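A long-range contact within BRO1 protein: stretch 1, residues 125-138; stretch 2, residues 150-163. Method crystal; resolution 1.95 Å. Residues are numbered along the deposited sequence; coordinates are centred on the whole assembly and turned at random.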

ATOM      1  N   THR A 125      -2.078   4.955  14.845  1.00 16.05           N
ATOM      2  CA  THR A 125      -1.461   6.108  14.208  1.00 15.40           C
ATOM      3  C   THR A 125      -0.650   5.666  12.971  1.00 15.45           C
ATOM      4  O   THR A 125      -0.724   6.292  11.912  1.00 13.18           O
ATOM      5  CB  THR A 125      -0.526   6.843  15.200  1.00 17.84           C
ATOM      6  OG1 THR A 125      -1.310   7.454  16.233  1.00 28.29           O
ATOM      7  CG2 THR A 125       0.286   7.912  14.477  1.00  7.05           C
ATOM      8  N   LEU A 126       0.119   4.587  13.102  1.00 15.73           N
ATOM      9  CA  LEU A 126       0.929   4.102  11.978  1.00 14.90           C
ATOM     10  C   LEU A 126       0.051   3.578  10.839  1.00 14.50           C
ATOM     11  O   LEU A 126       0.411   3.669   9.660  1.00 14.37           O
ATOM     12  CB  LEU A 126       1.913   3.021  12.453  1.00 17.21           C
ATOM     13  CG  LEU A 126       2.778   2.340  11.380  1.00 19.31           C
ATOM     14  CD1 LEU A 126       3.483   3.382  10.508  1.00 17.58           C
ATOM     15  CD2 LEU A 126       3.798   1.447  12.072  1.00 15.37           C
ATOM     16  N   PHE A 127      -1.106   3.029  11.185  1.00 15.52           N
ATOM     17  CA  PHE A 127      -2.030   2.550  10.162  1.00 14.37           C
ATOM     18  C   PHE A 127      -2.443   3.760   9.305  1.00 12.67           C
ATOM     19  O   PHE A 127      -2.481   3.693   8.069  1.00 12.90           O
ATOM     20  CB  PHE A 127      -3.266   1.925  10.825  1.00 13.22           C
ATOM     21  CG  PHE A 127      -4.270   1.370   9.848  1.00 17.30           C
ATOM     22  CD1 PHE A 127      -5.216   2.196   9.252  1.00 15.36           C
ATOM     23  CD2 PHE A 127      -4.258   0.011   9.518  1.00 17.23           C
ATOM     24  CE1 PHE A 127      -6.143   1.690   8.338  1.00 15.71           C
ATOM     25  CE2 PHE A 127      -5.178  -0.516   8.602  1.00 17.26           C
ATOM     26  CZ  PHE A 127      -6.124   0.320   8.007  1.00 17.46           C
ATOM     27  N   ASN A 128      -2.753   4.871   9.965  1.00 13.61           N
ATOM     28  CA  ASN A 128      -3.150   6.075   9.238  1.00 14.27           C
ATOM     29  C   ASN A 128      -1.984   6.670   8.443  1.00 14.76           C
ATOM     30  O   ASN A 128      -2.178   7.200   7.351  1.00 16.52           O
ATOM     31  CB  ASN A 128      -3.760   7.104  10.208  1.00 14.32           C
ATOM     32  CG  ASN A 128      -5.211   6.771  10.564  1.00 17.22           C
ATOM     33  OD1 ASN A 128      -5.817   5.894   9.946  1.00 16.37           O
ATOM     34  ND2 ASN A 128      -5.773   7.471  11.546  1.00 17.42           N
ATOM     35  N   ILE A 129      -0.771   6.570   8.983  1.00 16.31           N
ATOM     36  CA  ILE A 129       0.416   7.070   8.287  1.00 14.24           C
ATOM     37  C   ILE A 129       0.549   6.319   6.952  1.00 15.92           C
ATOM     38  O   ILE A 129       0.796   6.919   5.896  1.00 14.89           O
ATOM     39  CB  ILE A 129       1.685   6.847   9.147  1.00 14.11           C
ATOM     40  CG1 ILE A 129       1.719   7.871  10.290  1.00 15.20           C
ATOM     41  CG2 ILE A 129       2.940   6.957   8.288  1.00 13.76           C
ATOM     42  CD1 ILE A 129       2.846   7.652  11.291  1.00 16.64           C
ATOM     43  N   ALA A 130       0.372   5.002   7.003  1.00 14.03           N
ATOM     44  CA  ALA A 130       0.452   4.173   5.796  1.00 15.75           C
ATOM     45  C   ALA A 130      -0.625   4.598   4.798  1.00 14.58           C
ATOM     46  O   ALA A 130      -0.362   4.749   3.595  1.00 16.16           O
ATOM     47  CB  ALA A 130       0.279   2.690   6.164  1.00 15.72           C
ATOM     48  N   VAL A 131      -1.845   4.786   5.290  1.00 14.94           N
ATOM     49  CA  VAL A 131      -2.940   5.205   4.415  1.00 14.59           C
ATOM     50  C   VAL A 131      -2.637   6.577   3.806  1.00 15.52           C
ATOM     51  O   VAL A 131      -2.859   6.801   2.614  1.00 16.91           O
ATOM     52  CB  VAL A 131      -4.285   5.288   5.183  1.00 12.11           C
ATOM     53  CG1 VAL A 131      -5.351   5.947   4.310  1.00 15.28           C
ATOM     54  CG2 VAL A 131      -4.750   3.878   5.579  1.00 12.79           C
ATOM     55  N   ILE A 132      -2.133   7.492   4.625  1.00 16.00           N
ATOM     56  CA  ILE A 132      -1.827   8.831   4.139  1.00 17.36           C
ATOM     57  C   ILE A 132      -0.774   8.790   3.023  1.00 17.20           C
ATOM     58  O   ILE A 132      -0.827   9.585   2.086  1.00 18.81           O
ATOM     59  CB  ILE A 132      -1.382   9.749   5.300  1.00 19.01           C
ATOM     60  CG1 ILE A 132      -2.563   9.951   6.262  1.00 23.68           C
ATOM     61  CG2 ILE A 132      -0.928  11.109   4.756  1.00 20.10           C
ATOM     62  CD1 ILE A 132      -2.211  10.667   7.552  1.00 26.93           C
ATOM     63  N   PHE A 133       0.177   7.864   3.105  1.00 15.21           N
ATOM     64  CA  PHE A 133       1.166   7.762   2.040  1.00 15.89           C
ATOM     65  C   PHE A 133       0.454   7.395   0.727  1.00 16.23           C
ATOM     66  O   PHE A 133       0.835   7.881  -0.334  1.00 15.57           O
ATOM     67  CB  PHE A 133       2.241   6.710   2.360  1.00 13.72           C
ATOM     68  CG  PHE A 133       3.372   7.222   3.223  1.00 15.61           C
ATOM     69  CD1 PHE A 133       4.100   8.362   2.851  1.00 15.47           C
ATOM     70  CD2 PHE A 133       3.736   6.545   4.385  1.00 15.17           C
ATOM     71  CE1 PHE A 133       5.169   8.813   3.622  1.00 16.12           C
ATOM     72  CE2 PHE A 133       4.812   6.988   5.171  1.00 17.13           C
ATOM     73  CZ  PHE A 133       5.530   8.124   4.788  1.00 18.43           C
ATOM     74  N   THR A 134      -0.575   6.548   0.787  1.00 18.24           N
ATOM     75  CA  THR A 134      -1.289   6.197  -0.444  1.00 16.00           C
ATOM     76  C   THR A 134      -2.112   7.386  -0.945  1.00 19.18           C
ATOM     77  O   THR A 134      -2.345   7.523  -2.151  1.00 19.38           O
ATOM     78  CB  THR A 134      -2.222   4.954  -0.274  1.00 17.54           C
ATOM     79  OG1 THR A 134      -3.359   5.292   0.534  1.00 16.66           O
ATOM     80  CG2 THR A 134      -1.456   3.800   0.378  1.00 13.61           C
ATOM     81  N   GLN A 135      -2.542   8.256  -0.036  1.00 18.96           N
ATOM     82  CA  GLN A 135      -3.315   9.429  -0.445  1.00 18.83           C
ATOM     83  C   GLN A 135      -2.401  10.452  -1.122  1.00 19.56           C
ATOM     84  O   GLN A 135      -2.813  11.142  -2.059  1.00 20.02           O
ATOM     85  CB  GLN A 135      -4.020  10.055   0.761  1.00 21.06           C
ATOM     86  CG  GLN A 135      -5.016   9.103   1.432  1.00 20.22           C
ATOM     87  CD  GLN A 135      -5.711   9.714   2.634  1.00 21.00           C
ATOM     88  OE1 GLN A 135      -5.099  10.430   3.422  1.00 21.39           O
ATOM     89  NE2 GLN A 135      -6.998   9.413   2.791  1.00 20.96           N
ATOM     90  N   ILE A 136      -1.157  10.539  -0.658  1.00 17.15           N
ATOM     91  CA  ILE A 136      -0.204  11.465  -1.255  1.00 20.03           C
ATOM     92  C   ILE A 136       0.092  10.964  -2.672  1.00 20.20           C
ATOM     93  O   ILE A 136       0.156  11.752  -3.614  1.00 20.68           O
ATOM     94  CB  ILE A 136       1.111  11.545  -0.417  1.00 18.95           C
ATOM     95  CG1 ILE A 136       0.814  12.167   0.956  1.00 17.10           C
ATOM     96  CG2 ILE A 136       2.160  12.395  -1.151  1.00 20.09           C
ATOM     97  CD1 ILE A 136       2.006  12.159   1.929  1.00 14.64           C
ATOM     98  N   ALA A 137       0.243   9.647  -2.821  1.00 20.58           N
ATOM     99  CA  ALA A 137       0.517   9.046  -4.123  1.00 20.02           C
ATOM    100  C   ALA A 137      -0.634   9.321  -5.083  1.00 23.27           C
ATOM    101  O   ALA A 137      -0.414   9.633  -6.253  1.00 23.34           O
ATOM    102  CB  ALA A 137       0.722   7.535  -3.983  1.00 19.39           C
ATOM    103  N   ARG A 138      -1.861   9.204  -4.584  1.00 24.38           N
ATOM    104  CA  ARG A 138      -3.042   9.441  -5.410  1.00 27.78           C
ATOM    105  C   ARG A 138      -3.069  10.886  -5.895  1.00 29.75           C
ATOM    106  O   ARG A 138      -3.320  11.158  -7.069  1.00 30.25           O
ATOM    107  CB  ARG A 138      -4.315   9.154  -4.611  1.00 29.05           C
ATOM    108  CG  ARG A 138      -5.593   9.280  -5.421  1.00 32.48           C
ATOM    109  CD  ARG A 138      -6.820   9.059  -4.555  1.00 36.80           C
ATOM    110  NE  ARG A 138      -8.040   8.912  -5.348  1.00 41.16           N
ATOM    111  CZ  ARG A 138      -8.343   7.835  -6.071  1.00 43.68           C
ATOM    112  NH1 ARG A 138      -7.515   6.800  -6.106  1.00 44.58           N
ATOM    113  NH2 ARG A 138      -9.480   7.790  -6.756  1.00 45.73           N
ATOM    114  N   ALA A 150       7.223   6.341  -5.180  1.00 18.38           N
ATOM    115  CA  ALA A 150       7.958   6.501  -3.929  1.00 19.68           C
ATOM    116  C   ALA A 150       7.041   6.466  -2.702  1.00 18.62           C
ATOM    117  O   ALA A 150       7.396   5.897  -1.673  1.00 17.76           O
ATOM    118  CB  ALA A 150       8.744   7.809  -3.957  1.00 19.20           C
ATOM    119  N   ASN A 151       5.868   7.081  -2.812  1.00 18.94           N
ATOM    120  CA  ASN A 151       4.930   7.105  -1.696  1.00 20.80           C
ATOM    121  C   ASN A 151       4.214   5.766  -1.489  1.00 18.82           C
ATOM    122  O   ASN A 151       3.944   5.373  -0.354  1.00 21.21           O
ATOM    123  CB  ASN A 151       3.935   8.259  -1.873  1.00 19.80           C
ATOM    124  CG  ASN A 151       4.502   9.589  -1.376  1.00 24.44           C
ATOM    125  OD1 ASN A 151       4.609   9.815  -0.169  1.00 22.99           O
ATOM    126  ND2 ASN A 151       4.888  10.462  -2.306  1.00 22.08           N
ATOM    127  N   LEU A 152       3.910   5.059  -2.571  1.00 19.01           N
ATOM    128  CA  LEU A 152       3.274   3.746  -2.439  1.00 19.10           C
ATOM    129  C   LEU A 152       4.291   2.774  -1.837  1.00 19.29           C
ATOM    130  O   LEU A 152       3.934   1.846  -1.108  1.00 17.94           O
ATOM    131  CB  LEU A 152       2.800   3.236  -3.802  1.00 20.51           C
ATOM    132  CG  LEU A 152       1.519   3.885  -4.347  1.00 23.76           C
ATOM    133  CD1 LEU A 152       1.310   3.481  -5.796  1.00 22.81           C
ATOM    134  CD2 LEU A 152       0.321   3.456  -3.498  1.00 24.81           C
ATOM    135  N   THR A 153       5.567   2.995  -2.143  1.00 18.43           N
ATOM    136  CA  THR A 153       6.628   2.151  -1.616  1.00 18.79           C
ATOM    137  C   THR A 153       6.702   2.330  -0.100  1.00 19.78           C
ATOM    138  O   THR A 153       6.851   1.352   0.640  1.00 20.69           O
ATOM    139  CB  THR A 153       7.994   2.505  -2.271  1.00 19.95           C
ATOM    140  OG1 THR A 153       7.958   2.139  -3.659  1.00 19.93           O
ATOM    141  CG2 THR A 153       9.140   1.758  -1.587  1.00 20.34           C
ATOM    142  N   LYS A 154       6.584   3.571   0.367  1.00 17.47           N
ATOM    143  CA  LYS A 154       6.619   3.816   1.807  1.00 19.04           C
ATOM    144  C   LYS A 154       5.376   3.230   2.484  1.00 18.29           C
ATOM    145  O   LYS A 154       5.462   2.687   3.593  1.00 18.33           O
ATOM    146  CB  LYS A 154       6.739   5.320   2.099  1.00 19.01           C
ATOM    147  CG  LYS A 154       8.121   5.885   1.793  1.00 20.78           C
ATOM    148  CD  LYS A 154       8.194   7.377   2.052  1.00 23.80           C
ATOM    149  CE  LYS A 154       9.594   7.910   1.809  1.00 28.68           C
ATOM    150  NZ  LYS A 154       9.655   9.393   1.986  1.00 29.31           N
ATOM    151  N   ALA A 155       4.222   3.327   1.829  1.00 17.22           N
ATOM    152  CA  ALA A 155       2.998   2.764   2.409  1.00 16.53           C
ATOM    153  C   ALA A 155       3.233   1.273   2.631  1.00 17.96           C
ATOM    154  O   ALA A 155       2.918   0.737   3.694  1.00 16.22           O
ATOM    155  CB  ALA A 155       1.806   2.980   1.471  1.00 13.55           C
ATOM    156  N   PHE A 156       3.802   0.619   1.618  1.00 18.35           N
ATOM    157  CA  PHE A 156       4.119  -0.807   1.664  1.00 20.59           C
ATOM    158  C   PHE A 156       4.948  -1.106   2.914  1.00 20.89           C
ATOM    159  O   PHE A 156       4.631  -2.013   3.684  1.00 19.46           O
ATOM    160  CB  PHE A 156       4.874  -1.185   0.371  1.00 22.65           C
ATOM    161  CG  PHE A 156       5.540  -2.544   0.391  1.00 23.45           C
ATOM    162  CD1 PHE A 156       4.930  -3.648   0.982  1.00 23.66           C
ATOM    163  CD2 PHE A 156       6.768  -2.723  -0.250  1.00 27.79           C
ATOM    164  CE1 PHE A 156       5.533  -4.910   0.938  1.00 25.62           C
ATOM    165  CE2 PHE A 156       7.382  -3.982  -0.305  1.00 28.90           C
ATOM    166  CZ  PHE A 156       6.761  -5.075   0.291  1.00 27.77           C
ATOM    167  N   SER A 157       5.998  -0.322   3.123  1.00 19.52           N
ATOM    168  CA  SER A 157       6.865  -0.497   4.278  1.00 21.04           C
ATOM    169  C   SER A 157       6.115  -0.362   5.617  1.00 21.70           C
ATOM    170  O   SER A 157       6.340  -1.148   6.537  1.00 20.66           O
ATOM    171  CB  SER A 157       8.013   0.517   4.206  1.00 23.52           C
ATOM    172  OG  SER A 157       8.873   0.392   5.320  1.00 30.24           O
ATOM    173  N   CYS A 158       5.235   0.632   5.730  1.00 17.91           N
ATOM    174  CA  CYS A 158       4.472   0.835   6.961  1.00 17.68           C
ATOM    175  C   CYS A 158       3.512  -0.322   7.283  1.00 16.94           C
ATOM    176  O   CYS A 158       3.452  -0.779   8.428  1.00 14.00           O
ATOM    177  CB  CYS A 158       3.684   2.149   6.889  1.00 19.16           C
ATOM    178  SG  CYS A 158       4.724   3.638   6.816  1.00 18.39           S
ATOM    179  N   PHE A 159       2.755  -0.782   6.290  1.00 16.11           N
ATOM    180  CA  PHE A 159       1.820  -1.894   6.509  1.00 15.91           C
ATOM    181  C   PHE A 159       2.547  -3.193   6.850  1.00 18.63           C
ATOM    182  O   PHE A 159       2.049  -4.014   7.628  1.00 17.56           O
ATOM    183  CB  PHE A 159       0.941  -2.114   5.279  1.00 16.34           C
ATOM    184  CG  PHE A 159      -0.167  -1.106   5.138  1.00 15.14           C
ATOM    185  CD1 PHE A 159      -1.065  -0.893   6.189  1.00 10.55           C
ATOM    186  CD2 PHE A 159      -0.340  -0.398   3.949  1.00 14.12           C
ATOM    187  CE1 PHE A 159      -2.122   0.006   6.060  1.00 15.13           C
ATOM    188  CE2 PHE A 159      -1.400   0.506   3.808  1.00 15.24           C
ATOM    189  CZ  PHE A 159      -2.295   0.707   4.871  1.00 13.01           C
ATOM    190  N   GLU A 160       3.720  -3.373   6.257  1.00 18.14           N
ATOM    191  CA  GLU A 160       4.536  -4.555   6.498  1.00 22.21           C
ATOM    192  C   GLU A 160       4.993  -4.581   7.958  1.00 20.62           C
ATOM    193  O   GLU A 160       4.905  -5.613   8.625  1.00 19.77           O
ATOM    194  CB  GLU A 160       5.749  -4.541   5.560  1.00 27.10           C
ATOM    195  CG  GLU A 160       6.745  -5.662   5.797  1.00 35.77           C
ATOM    196  CD  GLU A 160       7.856  -5.668   4.763  1.00 41.23           C
ATOM    197  OE1 GLU A 160       8.624  -4.682   4.700  1.00 46.15           O
ATOM    198  OE2 GLU A 160       7.953  -6.660   4.009  1.00 45.47           O
ATOM    199  N   TYR A 161       5.476  -3.443   8.448  1.00 18.48           N
ATOM    200  CA  TYR A 161       5.937  -3.331   9.834  1.00 18.14           C
ATOM    201  C   TYR A 161       4.786  -3.610  10.794  1.00 17.57           C
ATOM    202  O   TYR A 161       4.961  -4.265  11.827  1.00 17.28           O
ATOM    203  CB  TYR A 161       6.491  -1.928  10.100  1.00 18.09           C
ATOM    204  CG  TYR A 161       7.003  -1.725  11.513  1.00 20.35           C
ATOM    205  CD1 TYR A 161       8.335  -1.987  11.836  1.00 19.26           C
ATOM    206  CD2 TYR A 161       6.153  -1.278  12.528  1.00 19.55           C
ATOM    207  CE1 TYR A 161       8.810  -1.805  13.132  1.00 21.60           C
ATOM    208  CE2 TYR A 161       6.615  -1.097  13.829  1.00 19.58           C
ATOM    209  CZ  TYR A 161       7.948  -1.360  14.122  1.00 23.19           C
ATOM    210  OH  TYR A 161       8.426  -1.160  15.399  1.00 25.92           O
ATOM    211  N   LEU A 162       3.609  -3.096  10.458  1.00 17.31           N
ATOM    212  CA  LEU A 162       2.424  -3.313  11.276  1.00 17.69           C
ATOM    213  C   LEU A 162       2.066  -4.808  11.366  1.00 18.94           C
ATOM    214  O   LEU A 162       1.770  -5.324  12.450  1.00 18.78           O
ATOM    215  CB  LEU A 162       1.235  -2.542  10.685  1.00 17.03           C
ATOM    216  CG  LEU A 162       1.216  -1.021  10.923  1.00 16.94           C
ATOM    217  CD1 LEU A 162       0.154  -0.388  10.036  1.00 16.79           C
ATOM    218  CD2 LEU A 162       0.928  -0.718  12.397  1.00 14.38           C
ATOM    219  N   SER A 163       2.091  -5.503  10.234  1.00 19.88           N
ATOM    220  CA  SER A 163       1.731  -6.921  10.242  1.00 23.47           C
ATOM    221  C   SER A 163       2.730  -7.775  11.007  1.00 24.41           C
ATOM    222  O   SER A 163       2.358  -8.776  11.615  1.00 22.73           O
ATOM    223  CB  SER A 163       1.595  -7.460   8.814  1.00 24.23           C
ATOM    224  OG  SER A 163       2.858  -7.558   8.188  1.00 32.42           O
TER

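Residues 125-138 and 150-163 are both helical, and each helix extends beyond its stretch at both ends. The two run nearly antiparallel, with 166° between their directions, and their axes come within 7.8 Å. Together they bury 769 Å². No hydrogen bond crosses between them, so the contact rests on side-chain packing.

Leu126 points toward stretch 2. Leu126 CD2 lies 3.6 Å from Leu162 CD2 and also 3.6 Å from Tyr161 CD2, while Leu126 CD1 is 3.8 Å from Cys158 CB. Phe127 points sideways. Its ring offers a face to the edge of the Phe159 ring, with centroids 5.7 Å apart and planes at 76°. This arrangement sets the slightly positive edge of the Phe159 ring against the pi cloud of Phe127.

Ala130 marks the tightest backbone approach: Ala130 CA is 4.5 Å from Ala155 CA. Two small methyl side chains are compatible with such closeness. Ala130 CB also sits 3.5 Å from the centroid of the Phe159 ring, almost along the ring normal, a CH-pi contact. Ala130 CB is 3.5 Å from Cys158 CB. Cys158 is a knob among Leu126, Ile129, Ala130 and Phe133. Val131 points away, yet its CG2 reaches the edge of the Phe159 ring.

Phe133 answers as a knob among Asn151, Lys154, Ala155 and Cys158. Lys154 CB lies over the Phe133 ring face, 3.8 Å from its centroid. Lys154 CD is also 3.7 Å from Phe133 CE1, and only the end of the lysine side chain leads away. Cys158 SG meets the ring edge, 3.7 Å from Phe133 CE2. Asn151 OD1 is also at the edge, 3.4 Å from Phe133 CD1.

Thr134 OG1 donates a hydrogen bond to Val131 O (2.6 Å) within its own helix. Thr134 CG2 packs 3.5 Å from Ala155 CB. Finally, Ala137 CB rests 3.8 Å from Leu152 CG and 3.9 Å from Asn151 CB.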